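Local coordinates for DUF3863 domain-containing protein (Parabacteroides distasonis, PDB 3LM3) that is of unknown function but is probably a carbohydrate-active enzyme, a putative glycoside hydrolase or deacetylase, at residues 268-273 and 280-285; 129-134 and 162-167; 344-349 and 373-378; 34-39 and 116-121. One frame throughout, in Å; residues are numbered along the deposited sequence.

How the contacts relate
Along the chain the four contacts follow one another in series, in the order contact 4, contact 2, contact 1, contact 3, each closing before the next opens. Contacts 4 and 2 are neighbours, their centres about 17 Å apart; both use helix 120-138, and a salt bridge between E129 and R38 joins them. Contact 1 lies about 19 Å from contact 3, centre to centre, and touches it where I268 of helix 255-277 packs on E345 of strand 341-346. Contact 3 lies across the chain's centre from contacts 2 and 4, its centre about 45 Å from that of contact 2. Contacts 1, 2 and 4 belong to the alpha/beta part, whereas contact 3 lies at strand ends of the antiparallel sheet.

Contact 1: 268-273 and 280-285; sequences IHFDKG and GWVANI
H269 and G280 bring their CA atoms to 4.9 Å where helix segment 268-273 meets strand segment 280-285, the two running almost antiparallel at 167°. The carbonyl H269 O sits 3.6 Å from G280 CA, and a side chain at G280 would collide with that oxygen and press on F270. The F270 ring turns its edge to the strand backbone, with CE1 3.7 Å from G280 O, while one face receives V282. Methyl CG2 of V282 stands 4.0 Å from the centroid of the F270 ring and 29° off its normal, a CH-pi contact. With V282 CG1 anti to the backbone N (chi1 165°), the other branch, CG2, is left to meet the ring. Helix 255-277 thus doubles back through a short turn into strand 280-287, which pairs in parallel with strand 21-29 in a parallel sheet, consistent with the barrel-like beta/alpha folds of a glycoside hydrolase/deacetylase clan. F270 also packs on V23 of that neighbouring strand and meets W314 edge-to-face. Shortening F270 to an alanine is likely to open a gap between helix and sheet and leave V282 CG2 without its aromatic face. H269 ND1 lies near W281 O at a poor bonding angle; it is instead hydrogen-bonded to Y190 OH, which also bonds W281 N, so one hydroxyl ties the imidazole to the strand backbone.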
loop_
_atom_site.group_PDB
_atom_site.type_symbol
_atom_site.label_atom_id
_atom_site.label_comp_id
_atom_site.label_asym_id
_atom_site.label_seq_id
_atom_site.Cartn_x
_atom_site.Cartn_y
_atom_site.Cartn_z
ATOM N N ILE A 268 -4.849 12.503 -7.776
ATOM C CA ILE A 268 -5.625 11.420 -8.370
ATOM C C ILE A 268 -6.772 11.016 -7.441
ATOM O O ILE A 268 -7.901 10.709 -7.868
ATOM C CB ILE A 268 -4.743 10.180 -8.633
ATOM C CG1 ILE A 268 -3.601 10.518 -9.587
ATOM C CG2 ILE A 268 -5.559 8.955 -9.143
ATOM C CD1 ILE A 268 -2.546 9.357 -9.713
ATOM N N HIS A 269 -6.473 11.031 -6.145
ATOM C CA HIS A 269 -7.379 10.609 -5.088
ATOM C C HIS A 269 -8.196 11.728 -4.486
ATOM O O HIS A 269 -9.374 11.551 -4.178
ATOM C CB HIS A 269 -6.543 9.906 -4.022
ATOM C CG HIS A 269 -5.876 8.707 -4.575
ATOM N ND1 HIS A 269 -6.539 7.503 -4.683
ATOM C CD2 HIS A 269 -4.718 8.567 -5.256
ATOM C CE1 HIS A 269 -5.785 6.655 -5.350
ATOM N NE2 HIS A 269 -4.671 7.275 -5.712
ATOM N N PHE A 270 -7.557 12.864 -4.278
ATOM C CA PHE A 270 -8.182 13.955 -3.519
ATOM C C PHE A 270 -8.926 14.973 -4.378
ATOM O O PHE A 270 -9.702 15.759 -3.837
ATOM C CB PHE A 270 -7.119 14.636 -2.663
ATOM C CG PHE A 270 -6.546 13.782 -1.537
ATOM C CD1 PHE A 270 -7.135 12.585 -1.142
ATOM C CD2 PHE A 270 -5.446 14.244 -0.817
ATOM C CE1 PHE A 270 -6.615 11.854 -0.078
ATOM C CE2 PHE A 270 -4.922 13.503 0.246
ATOM C CZ PHE A 270 -5.528 12.313 0.608
ATOM N N ASP A 271 -8.732 14.931 -5.698
ATOM C CA ASP A 271 -9.541 15.724 -6.631
ATOM C C ASP A 271 -10.564 14.789 -7.291
ATOM O O ASP A 271 -11.640 14.532 -6.713
ATOM C CB ASP A 271 -8.621 16.451 -7.622
ATOM C CG ASP A 271 -7.886 17.642 -6.992
ATOM O OD1 ASP A 271 -8.332 18.173 -5.947
ATOM O OD2 ASP A 271 -6.848 18.045 -7.607
ATOM N N LYS A 272 -10.236 14.196 -8.428
ATOM C CA LYS A 272 -11.187 13.376 -9.185
ATOM C C LYS A 272 -11.616 12.117 -8.435
ATOM O O LYS A 272 -12.770 11.744 -8.457
ATOM C CB LYS A 272 -10.588 13.007 -10.546
ATOM C CG LYS A 272 -11.448 12.116 -11.435
ATOM C CD LYS A 272 -12.696 12.798 -11.952
ATOM C CE LYS A 272 -13.146 12.133 -13.256
ATOM N NZ LYS A 272 -14.314 12.811 -13.865
ATOM N N GLY A 273 -10.676 11.465 -7.756
ATOM C CA GLY A 273 -11.026 10.213 -7.080
ATOM C C GLY A 273 -12.177 10.356 -6.099
ATOM O O GLY A 273 -13.116 9.530 -6.064
ATOM N N GLY A 280 -11.477 9.799 -0.606
ATOM C CA GLY A 280 -10.130 9.671 -1.172
ATOM C C GLY A 280 -9.189 9.174 -0.105
ATOM O O GLY A 280 -9.301 9.591 1.043
ATOM N N TRP A 281 -8.232 8.336 -0.503
ATOM C CA TRP A 281 -7.292 7.742 0.438
ATOM C C TRP A 281 -5.917 7.597 -0.204
ATOM O O TRP A 281 -5.792 7.059 -1.310
ATOM C CB TRP A 281 -7.800 6.371 0.886
ATOM C CG TRP A 281 -6.786 5.569 1.664
ATOM C CD1 TRP A 281 -6.109 5.948 2.793
ATOM C CD2 TRP A 281 -6.321 4.256 1.329
ATOM N NE1 TRP A 281 -5.259 4.926 3.185
ATOM C CE2 TRP A 281 -5.348 3.900 2.282
ATOM C CE3 TRP A 281 -6.619 3.355 0.302
ATOM C CZ2 TRP A 281 -4.690 2.667 2.268
ATOM C CZ3 TRP A 281 -5.956 2.164 0.275
ATOM C CH2 TRP A 281 -5.011 1.818 1.246
ATOM N N VAL A 282 -4.912 8.106 0.491
ATOM C CA VAL A 282 -3.517 7.991 0.145
ATOM C C VAL A 282 -2.823 7.227 1.271
ATOM O O VAL A 282 -3.020 7.522 2.460
ATOM C CB VAL A 282 -2.874 9.383 0.000
ATOM C CG1 VAL A 282 -1.343 9.306 -0.008
ATOM C CG2 VAL A 282 -3.444 10.085 -1.253
ATOM N N ALA A 283 -2.001 6.247 0.878
ATOM C CA ALA A 283 -1.200 5.427 1.788
ATOM C C ALA A 283 0.269 5.699 1.603
ATOM O O ALA A 283 0.731 5.919 0.469
ATOM C CB ALA A 283 -1.456 3.944 1.528
ATOM N N ASN A 284 1.049 5.696 2.678
ATOM C CA ASN A 284 2.494 5.884 2.518
ATOM C C ASN A 284 3.223 5.221 3.667
ATOM O O ASN A 284 2.690 5.067 4.761
ATOM C CB ASN A 284 2.828 7.369 2.444
ATOM C CG ASN A 284 4.039 7.689 1.571
ATOM O OD1 ASN A 284 4.761 6.807 1.104
ATOM N ND2 ASN A 284 4.242 9.004 1.333
ATOM N N ILE A 285 4.441 4.780 3.377
ATOM C CA ILE A 285 5.328 4.115 4.346
ATOM C C ILE A 285 6.694 4.769 4.219
ATOM O O ILE A 285 7.259 4.806 3.123
ATOM C CB ILE A 285 5.422 2.607 4.140
ATOM C CG1 ILE A 285 4.044 1.956 4.330
ATOM C CG2 ILE A 285 6.470 1.995 5.115
ATOM C CD1 ILE A 285 3.956 0.482 3.886
#

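Contact 2: 129-134 and 162-167; sequences EAIEII and EKENIH
Beside E164 and I166, the two residues that meet I131, H167 NE2 donates to N165 OD1 at 2.7 Å with an N-H...O angle of 160°. The oxygen lies in the plane of the imidazole, although the donor is tilted 29° from the carbonyl plane of N165. H167 ND1 is hydrogen-bonded to D211 O, so both ring nitrogens are engaged, which should hold the ring against turning. N165, the first residue to leave helical geometry after helix 154-163, has a positive phi that turns the chain and brings I166 round to face helix 120-138. There I131 and I166 reach toward each other tip to tip, their CD1 methyls 3.7 Å apart. I131 CD1 also lies 3.8 Å from E164 CG, against the aliphatic part of a glutamate that approaches from the opposite direction. The E164 chain is bent at chi2 (-71°), and its carboxylate finds polar partners beyond the methyl: OE2 hydrogen-bonds S128 OG, and OE1 forms a salt bridge with R143 NH2. I131 also packs on R143, the arginine that pairs with E164. The contact sets helix 120-138 against the turn that ends the beta-alpha-beta crossover from strand 146-148 through helix 154-163 to the adjacent parallel strand 168-172.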
loop_
_atom_site.group_PDB
_atom_site.type_symbol
_atom_site.label_atom_id
_atom_site.label_comp_id
_atom_site.label_asym_id
_atom_site.label_seq_id
_atom_site.Cartn_x
_atom_site.Cartn_y
_atom_site.Cartn_z
ATOM N N GLU A 129 2.784 -13.650 18.326
ATOM C CA GLU A 129 3.859 -13.306 19.265
ATOM C C GLU A 129 4.118 -11.805 19.302
ATOM O O GLU A 129 4.305 -11.212 20.378
ATOM C CB GLU A 129 5.160 -14.034 18.870
ATOM C CG GLU A 129 5.151 -15.523 19.159
ATOM C CD GLU A 129 6.363 -16.276 18.614
ATOM O OE1 GLU A 129 7.219 -15.669 17.909
ATOM O OE2 GLU A 129 6.412 -17.506 18.838
ATOM N N ALA A 130 4.172 -11.185 18.138
ATOM C CA ALA A 130 4.384 -9.732 18.062
ATOM C C ALA A 130 3.249 -8.944 18.680
ATOM O O ALA A 130 3.490 -7.964 19.389
ATOM C CB ALA A 130 4.565 -9.303 16.582
ATOM N N ILE A 131 2.015 -9.361 18.423
ATOM C CA ILE A 131 0.846 -8.688 19.000
ATOM C C ILE A 131 0.921 -8.729 20.528
ATOM O O ILE A 131 0.668 -7.728 21.193
ATOM C CB ILE A 131 -0.468 -9.298 18.510
ATOM C CG1 ILE A 131 -0.699 -8.994 17.026
ATOM C CG2 ILE A 131 -1.673 -8.775 19.329
ATOM C CD1 ILE A 131 -1.666 -9.943 16.365
ATOM N N GLU A 132 1.329 -9.859 21.103
ATOM C CA GLU A 132 1.446 -9.995 22.561
ATOM C C GLU A 132 2.517 -9.060 23.110
ATOM O O GLU A 132 2.310 -8.376 24.103
ATOM C CB GLU A 132 1.770 -11.431 22.929
ATOM C CG GLU A 132 1.802 -11.690 24.422
ATOM C CD GLU A 132 0.461 -11.477 25.099
ATOM O OE1 GLU A 132 -0.588 -11.555 24.426
ATOM O OE2 GLU A 132 0.462 -11.243 26.321
ATOM N N ILE A 133 3.682 -9.017 22.449
ATOM C CA ILE A 133 4.764 -8.117 22.849
ATOM C C ILE A 133 4.301 -6.670 22.842
ATOM O O ILE A 133 4.543 -5.893 23.768
ATOM C CB ILE A 133 6.027 -8.292 21.962
ATOM C CG1 ILE A 133 6.686 -9.655 22.219
ATOM C CG2 ILE A 133 7.002 -7.131 22.202
ATOM C CD1 ILE A 133 7.589 -10.075 21.072
ATOM N N ILE A 134 3.604 -6.299 21.787
ATOM C CA ILE A 134 3.119 -4.921 21.621
ATOM C C ILE A 134 2.056 -4.565 22.668
ATOM O O ILE A 134 2.084 -3.466 23.246
ATOM C CB ILE A 134 2.608 -4.697 20.167
ATOM C CG1 ILE A 134 3.825 -4.643 19.249
ATOM C CG2 ILE A 134 1.816 -3.388 20.036
ATOM C CD1 ILE A 134 3.473 -4.767 17.792
ATOM N N GLU A 162 -10.098 -13.922 12.582
ATOM C CA GLU A 162 -10.827 -14.921 13.353
ATOM C C GLU A 162 -10.137 -15.276 14.652
ATOM O O GLU A 162 -10.808 -15.531 15.670
ATOM C CB GLU A 162 -11.094 -16.151 12.481
ATOM C CG GLU A 162 -11.986 -15.739 11.284
ATOM C CD GLU A 162 -12.207 -16.769 10.173
ATOM O OE1 GLU A 162 -11.730 -17.931 10.261
ATOM O OE2 GLU A 162 -12.874 -16.372 9.166
ATOM N N LYS A 163 -8.809 -15.267 14.670
ATOM C CA LYS A 163 -8.087 -15.647 15.878
ATOM C C LYS A 163 -7.544 -14.488 16.701
ATOM O O LYS A 163 -7.348 -14.628 17.925
ATOM C CB LYS A 163 -7.020 -16.679 15.559
ATOM C CG LYS A 163 -7.670 -17.936 15.057
ATOM C CD LYS A 163 -6.732 -18.965 14.577
ATOM C CE LYS A 163 -7.425 -20.326 14.501
ATOM N NZ LYS A 163 -6.641 -21.333 13.736
ATOM N N GLU A 164 -7.287 -13.345 16.064
ATOM C CA GLU A 164 -6.790 -12.158 16.770
ATOM C C GLU A 164 -7.776 -11.001 16.829
ATOM O O GLU A 164 -7.485 -9.962 17.434
ATOM C CB GLU A 164 -5.432 -11.712 16.192
ATOM C CG GLU A 164 -4.312 -12.724 16.427
ATOM C CD GLU A 164 -3.842 -12.816 17.885
ATOM O OE1 GLU A 164 -4.372 -12.160 18.796
ATOM O OE2 GLU A 164 -2.905 -13.596 18.139
ATOM N N ASN A 165 -8.947 -11.163 16.207
ATOM C CA ASN A 165 -9.941 -10.110 16.158
ATOM C C ASN A 165 -9.341 -8.790 15.653
ATOM O O ASN A 165 -9.621 -7.691 16.186
ATOM C CB ASN A 165 -10.601 -9.949 17.541
ATOM C CG ASN A 165 -11.880 -9.144 17.498
ATOM O OD1 ASN A 165 -12.609 -9.123 16.498
ATOM N ND2 ASN A 165 -12.181 -8.490 18.618
ATOM N N ILE A 166 -8.501 -8.897 14.608
ATOM C CA ILE A 166 -7.907 -7.741 13.923
ATOM C C ILE A 166 -8.405 -7.809 12.503
ATOM O O ILE A 166 -8.291 -8.843 11.865
ATOM C CB ILE A 166 -6.383 -7.742 14.009
ATOM C CG1 ILE A 166 -5.961 -7.387 15.435
ATOM C CG2 ILE A 166 -5.788 -6.777 12.943
ATOM C CD1 ILE A 166 -4.465 -7.598 15.704
ATOM N N HIS A 167 -9.012 -6.717 12.033
ATOM C CA HIS A 167 -9.822 -6.743 10.823
ATOM C C HIS A 167 -9.312 -5.764 9.761
ATOM O O HIS A 167 -10.036 -5.453 8.824
ATOM C CB HIS A 167 -11.299 -6.475 11.140
ATOM C CG HIS A 167 -11.876 -7.488 12.073
ATOM N ND1 HIS A 167 -12.297 -8.730 11.649
ATOM C CD2 HIS A 167 -12.052 -7.463 13.414
ATOM C CE1 HIS A 167 -12.741 -9.418 12.696
ATOM N NE2 HIS A 167 -12.557 -8.692 13.785
#

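Contact 3: 344-349 and 373-378; sequences VERGSG and RDWHTK
The indole of W375 carries the R346 guanidinium on one face and H376 CD2 on the opposite face, while R373 NH2 comes to the edge of that guanidinium. The R346 group lies flat on the indole, planes 12° apart, in a cation-pi stack with R346 CZ 3.7 Å from the centroid of the five-membered ring. R346 NH1 hangs over the middle of the ring system, 3.4 Å from W375 CD2, and R346 CD adds a CH-pi contact. W375 CG lies between the backbone N and the carbonyl carbon (chi1 66°), which brings the indole against the extended R346 chain. The guanidinium of R373 is turned 62° to that of R346, with its face against W375 CB. The 3.8 Å between R346 NH2 and R373 NH2 is probably eased by E358, whose OE1 and OE2 form salt bridges with R346 NE and R373 NH2 respectively. A serine in place of W375 would probably leave the guanidinium of R346 without its aromatic platform and freer to turn. W375 sits in the type I beta turn from D374 to T377 after strand 367-374, and the stack and salt bridges form a surface cluster across strand ends of an antiparallel sheet.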
loop_
_atom_site.group_PDB
_atom_site.type_symbol
_atom_site.label_atom_id
_atom_site.label_comp_id
_atom_site.label_asym_id
_atom_site.label_seq_id
_atom_site.Cartn_x
_atom_site.Cartn_y
_atom_site.Cartn_z
ATOM N N VAL A 344 -9.207 8.280 -12.848
ATOM C CA VAL A 344 -8.753 8.862 -14.116
ATOM C C VAL A 344 -7.504 9.683 -13.831
ATOM O O VAL A 344 -7.482 10.456 -12.858
ATOM C CB VAL A 344 -9.826 9.760 -14.750
ATOM C CG1 VAL A 344 -9.269 10.475 -15.992
ATOM C CG2 VAL A 344 -11.080 8.958 -15.074
ATOM N N GLU A 345 -6.465 9.514 -14.637
ATOM C CA GLU A 345 -5.228 10.276 -14.459
ATOM C C GLU A 345 -4.601 10.595 -15.785
ATOM O O GLU A 345 -4.528 9.738 -16.641
ATOM C CB GLU A 345 -4.227 9.467 -13.648
ATOM C CG GLU A 345 -2.919 10.224 -13.398
ATOM C CD GLU A 345 -1.719 9.366 -13.173
ATOM O OE1 GLU A 345 -1.862 8.140 -13.000
ATOM O OE2 GLU A 345 -0.586 9.942 -13.105
ATOM N N ARG A 346 -4.135 11.827 -15.934
ATOM C CA ARG A 346 -3.178 12.174 -16.986
ATOM C C ARG A 346 -1.803 12.356 -16.377
ATOM O O ARG A 346 -1.662 12.666 -15.189
ATOM C CB ARG A 346 -3.588 13.416 -17.762
ATOM C CG ARG A 346 -4.760 13.180 -18.638
ATOM C CD ARG A 346 -5.184 14.444 -19.355
ATOM N NE ARG A 346 -6.228 14.129 -20.317
ATOM C CZ ARG A 346 -6.632 14.957 -21.283
ATOM N NH1 ARG A 346 -6.098 16.161 -21.407
ATOM N NH2 ARG A 346 -7.583 14.557 -22.117
ATOM N N GLY A 347 -0.750 12.147 -17.161
ATOM C CA GLY A 347 0.596 12.254 -16.606
ATOM C C GLY A 347 0.875 13.644 -16.071
ATOM O O GLY A 347 0.351 14.640 -16.592
ATOM N N SER A 348 1.721 13.730 -15.051
ATOM C CA SER A 348 2.104 15.017 -14.495
ATOM C C SER A 348 2.952 15.832 -15.440
ATOM O O SER A 348 3.084 17.045 -15.283
ATOM C CB SER A 348 2.867 14.844 -13.192
ATOM O OG SER A 348 4.113 14.194 -13.391
ATOM N N GLY A 349 3.596 15.176 -16.399
ATOM C CA GLY A 349 4.606 15.859 -17.177
ATOM C C GLY A 349 5.985 15.903 -16.555
ATOM O O GLY A 349 6.873 16.629 -17.061
ATOM N N ARG A 373 -4.809 5.741 -23.139
ATOM C CA ARG A 373 -5.026 6.515 -24.373
ATOM C C ARG A 373 -3.932 7.568 -24.530
ATOM O O ARG A 373 -3.532 8.181 -23.550
ATOM C CB ARG A 373 -6.389 7.187 -24.349
ATOM C CG ARG A 373 -6.743 7.948 -25.616
ATOM C CD ARG A 373 -8.220 8.365 -25.636
ATOM N NE ARG A 373 -8.581 9.330 -24.600
ATOM C CZ ARG A 373 -8.638 10.655 -24.767
ATOM N NH1 ARG A 373 -8.338 11.193 -25.945
ATOM N NH2 ARG A 373 -8.991 11.444 -23.757
ATOM N N ASP A 374 -3.417 7.713 -25.748
ATOM C CA ASP A 374 -2.490 8.776 -26.128
ATOM C C ASP A 374 -3.371 9.931 -26.546
ATOM O O ASP A 374 -3.762 10.013 -27.728
ATOM C CB ASP A 374 -1.565 8.293 -27.271
ATOM C CG ASP A 374 -0.749 9.404 -27.893
ATOM O OD1 ASP A 374 -0.549 10.427 -27.226
ATOM O OD2 ASP A 374 -0.331 9.247 -29.073
ATOM N N TRP A 375 -3.674 10.836 -25.621
ATOM C CA TRP A 375 -4.619 11.912 -25.882
ATOM C C TRP A 375 -3.988 13.040 -26.709
ATOM O O TRP A 375 -4.713 13.906 -27.182
ATOM C CB TRP A 375 -5.280 12.444 -24.600
ATOM C CG TRP A 375 -4.342 13.136 -23.668
ATOM C CD1 TRP A 375 -3.648 12.579 -22.647
ATOM C CD2 TRP A 375 -4.049 14.529 -23.649
ATOM N NE1 TRP A 375 -2.911 13.531 -22.016
ATOM C CE2 TRP A 375 -3.117 14.738 -22.618
ATOM C CE3 TRP A 375 -4.460 15.620 -24.426
ATOM C CZ2 TRP A 375 -2.604 16.003 -22.309
ATOM C CZ3 TRP A 375 -3.919 16.880 -24.139
ATOM C CH2 TRP A 375 -3.009 17.055 -23.089
ATOM N N HIS A 376 -2.664 13.004 -26.904
ATOM C CA HIS A 376 -1.994 13.969 -27.782
ATOM C C HIS A 376 -2.245 13.676 -29.247
ATOM O O HIS A 376 -1.967 14.533 -30.099
ATOM C CB HIS A 376 -0.483 13.952 -27.567
ATOM C CG HIS A 376 -0.041 14.703 -26.359
ATOM N ND1 HIS A 376 1.290 14.980 -26.109
ATOM C CD2 HIS A 376 -0.748 15.254 -25.340
ATOM C CE1 HIS A 376 1.377 15.656 -24.978
ATOM N NE2 HIS A 376 0.161 15.823 -24.477
ATOM N N THR A 377 -2.721 12.471 -29.561
ATOM C CA THR A 377 -3.019 12.112 -30.952
ATOM C C THR A 377 -4.532 12.137 -31.150
ATOM O O THR A 377 -5.259 11.326 -30.574
ATOM C CB THR A 377 -2.449 10.755 -31.331
ATOM O OG1 THR A 377 -1.031 10.764 -31.163
ATOM C CG2 THR A 377 -2.760 10.412 -32.794
ATOM N N LYS A 378 -4.993 13.049 -32.019
ATOM C CA LYS A 378 -6.429 13.243 -32.265
ATOM C C LYS A 378 -7.071 11.938 -32.699
ATOM O O LYS A 378 -6.528 11.222 -33.542
ATOM C CB LYS A 378 -6.666 14.309 -33.354
#

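Contact 4: 34-39 and 116-121; sequences WEVSRD and MYLPRE
L118 CB is set toward V36 and S37, and the touching begins one bond further out, where L118 CG is 4.2 Å from V36 CG2. L118 CG lies anti to the carbonyl carbon (chi1 -54°), which turns the branched end toward the loop; CD1 then lies 3.5 Å from V36 O. The same CD1 meets V36 CG2 at 4.2 Å and S37 CB at 4.1 Å. The other methyl, L118 CD2, also approaches S37 CB, at 4.2 Å, so both methyls lie against the loop, CD1 touching V36 and S37 alike. V36 slides past L118 in the opposite direction, and its CG2 goes on to touch Y117 CB at 4.3 Å. The segments share no hydrogen bond; the contact is apolar, with polar ties just beyond it. S37 OG is hydrogen-bonded to E126 OE1 and R122 NH2, both on helix 120-138, and D39 forms a salt bridge with R122. The loop that follows strand 21-29 is therefore laid across the junction of helices 114-117 and 120-138, where P119 occupies the N-cap position of the second helix, while R38 reaches on to E82 of helix 78-82.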
loop_
_atom_site.group_PDB
_atom_site.type_symbol
_atom_site.label_atom_id
_atom_site.label_comp_id
_atom_site.label_asym_id
_atom_site.label_seq_id
_atom_site.Cartn_x
_atom_site.Cartn_y
_atom_site.Cartn_z
ATOM N N TRP A 34 15.162 -6.327 5.503
ATOM C CA TRP A 34 14.151 -7.287 5.028
ATOM C C TRP A 34 14.097 -8.488 5.967
ATOM O O TRP A 34 14.270 -9.658 5.558
ATOM C CB TRP A 34 14.486 -7.763 3.604
ATOM C CG TRP A 34 14.508 -6.697 2.525
ATOM C CD1 TRP A 34 13.935 -5.476 2.558
ATOM C CD2 TRP A 34 15.146 -6.808 1.238
ATOM N NE1 TRP A 34 14.171 -4.799 1.360
ATOM C CE2 TRP A 34 14.907 -5.605 0.541
ATOM C CE3 TRP A 34 15.880 -7.817 0.607
ATOM C CZ2 TRP A 34 15.390 -5.370 -0.750
ATOM C CZ3 TRP A 34 16.367 -7.579 -0.689
ATOM C CH2 TRP A 34 16.108 -6.370 -1.345
ATOM N N GLU A 35 13.895 -8.219 7.245
ATOM C CA GLU A 35 13.878 -9.277 8.256
ATOM C C GLU A 35 12.428 -9.717 8.481
ATOM O O GLU A 35 11.678 -9.160 9.285
ATOM C CB GLU A 35 14.638 -8.913 9.528
ATOM C CG GLU A 35 14.210 -7.572 10.171
ATOM C CD GLU A 35 15.119 -7.101 11.270
ATOM O OE1 GLU A 35 16.230 -7.685 11.479
ATOM O OE2 GLU A 35 14.715 -6.154 11.972
ATOM N N VAL A 36 12.048 -10.753 7.747
ATOM C CA VAL A 36 10.688 -11.295 7.822
ATOM C C VAL A 36 10.483 -12.159 9.051
ATOM O O VAL A 36 9.342 -12.401 9.456
ATOM C CB VAL A 36 10.370 -12.125 6.562
ATOM C CG1 VAL A 36 10.364 -11.240 5.287
ATOM C CG2 VAL A 36 11.299 -13.310 6.372
ATOM N N SER A 37 11.569 -12.602 9.680
ATOM C CA SER A 37 11.493 -13.304 10.955
ATOM C C SER A 37 12.742 -12.994 11.765
ATOM O O SER A 37 13.542 -12.148 11.366
ATOM C CB SER A 37 11.282 -14.807 10.733
ATOM O OG SER A 37 11.011 -15.456 11.958
ATOM N N ARG A 38 12.923 -13.664 12.889
ATOM C CA ARG A 38 14.086 -13.391 13.720
ATOM C C ARG A 38 15.399 -13.754 13.020
ATOM O O ARG A 38 16.365 -12.988 13.038
ATOM C CB ARG A 38 14.001 -14.172 15.028
ATOM C CG ARG A 38 12.874 -13.725 15.912
ATOM C CD ARG A 38 12.782 -14.554 17.189
ATOM N NE ARG A 38 11.715 -14.084 18.093
ATOM C CZ ARG A 38 10.461 -14.562 18.136
ATOM N NH1 ARG A 38 10.074 -15.542 17.314
ATOM N NH2 ARG A 38 9.587 -14.068 19.006
ATOM N N ASP A 39 15.417 -14.934 12.413
ATOM C CA ASP A 39 16.638 -15.486 11.783
ATOM C C ASP A 39 16.611 -15.395 10.257
ATOM O O ASP A 39 17.543 -15.841 9.592
ATOM C CB ASP A 39 16.831 -16.945 12.234
ATOM C CG ASP A 39 15.683 -17.869 11.778
ATOM O OD1 ASP A 39 14.507 -17.476 11.825
ATOM O OD2 ASP A 39 15.955 -19.005 11.332
HETATM N N MSE A 116 6.322 -14.837 1.360
HETATM C CA MSE A 116 7.218 -15.387 0.325
HETATM C C MSE A 116 8.166 -16.405 0.858
HETATM O O MSE A 116 8.619 -17.298 0.118
HETATM C CB MSE A 116 8.150 -14.328 -0.237
HETATM C CG MSE A 116 7.564 -13.334 -1.114
HETATM SE SE MSE A 116 9.092 -12.358 -1.907
HETATM C CE MSE A 116 7.968 -11.106 -2.815
ATOM N N TYR A 117 8.518 -16.282 2.142
ATOM C CA TYR A 117 9.579 -17.054 2.734
ATOM C C TYR A 117 9.217 -17.953 3.890
ATOM O O TYR A 117 10.015 -18.795 4.276
ATOM C CB TYR A 117 10.723 -16.114 3.185
ATOM C CG TYR A 117 11.485 -15.512 2.040
ATOM C CD1 TYR A 117 11.055 -14.367 1.401
ATOM C CD2 TYR A 117 12.642 -16.130 1.580
ATOM C CE1 TYR A 117 11.757 -13.830 0.334
ATOM C CE2 TYR A 117 13.350 -15.592 0.509
ATOM C CZ TYR A 117 12.894 -14.453 -0.100
ATOM O OH TYR A 117 13.614 -13.925 -1.153
ATOM N N LEU A 118 8.021 -17.803 4.455
ATOM C CA LEU A 118 7.680 -18.500 5.686
ATOM C C LEU A 118 6.385 -19.241 5.450
ATOM O O LEU A 118 5.505 -18.723 4.746
ATOM C CB LEU A 118 7.488 -17.513 6.826
ATOM C CG LEU A 118 8.640 -16.534 7.117
ATOM C CD1 LEU A 118 8.177 -15.466 8.120
ATOM C CD2 LEU A 118 9.918 -17.230 7.564
ATOM N N PRO A 119 6.256 -20.458 6.015
ATOM C CA PRO A 119 4.990 -21.147 5.942
ATOM C C PRO A 119 3.877 -20.332 6.603
ATOM O O PRO A 119 4.111 -19.580 7.558
ATOM C CB PRO A 119 5.232 -22.451 6.704
ATOM C CG PRO A 119 6.642 -22.505 7.052
ATOM C CD PRO A 119 7.288 -21.208 6.742
ATOM N N ARG A 120 2.668 -20.518 6.110
ATOM C CA ARG A 120 1.498 -19.800 6.639
ATOM C C ARG A 120 1.393 -19.907 8.154
ATOM O O ARG A 120 1.173 -18.892 8.823
ATOM C CB ARG A 120 0.224 -20.322 5.947
ATOM C CG ARG A 120 0.109 -19.939 4.492
ATOM C CD ARG A 120 -0.904 -20.774 3.766
ATOM N NE ARG A 120 -1.149 -20.235 2.430
ATOM C CZ ARG A 120 -0.419 -20.479 1.340
ATOM N NH1 ARG A 120 0.656 -21.276 1.376
ATOM N NH2 ARG A 120 -0.728 -19.882 0.213
ATOM N N GLU A 121 1.557 -21.110 8.694
ATOM C CA GLU A 121 1.413 -21.322 10.135
ATOM C C GLU A 121 2.463 -20.553 10.923
ATOM O O GLU A 121 2.185 -20.096 12.029
ATOM C CB GLU A 121 1.492 -22.812 10.499
ATOM C CG GLU A 121 0.293 -23.637 10.047
#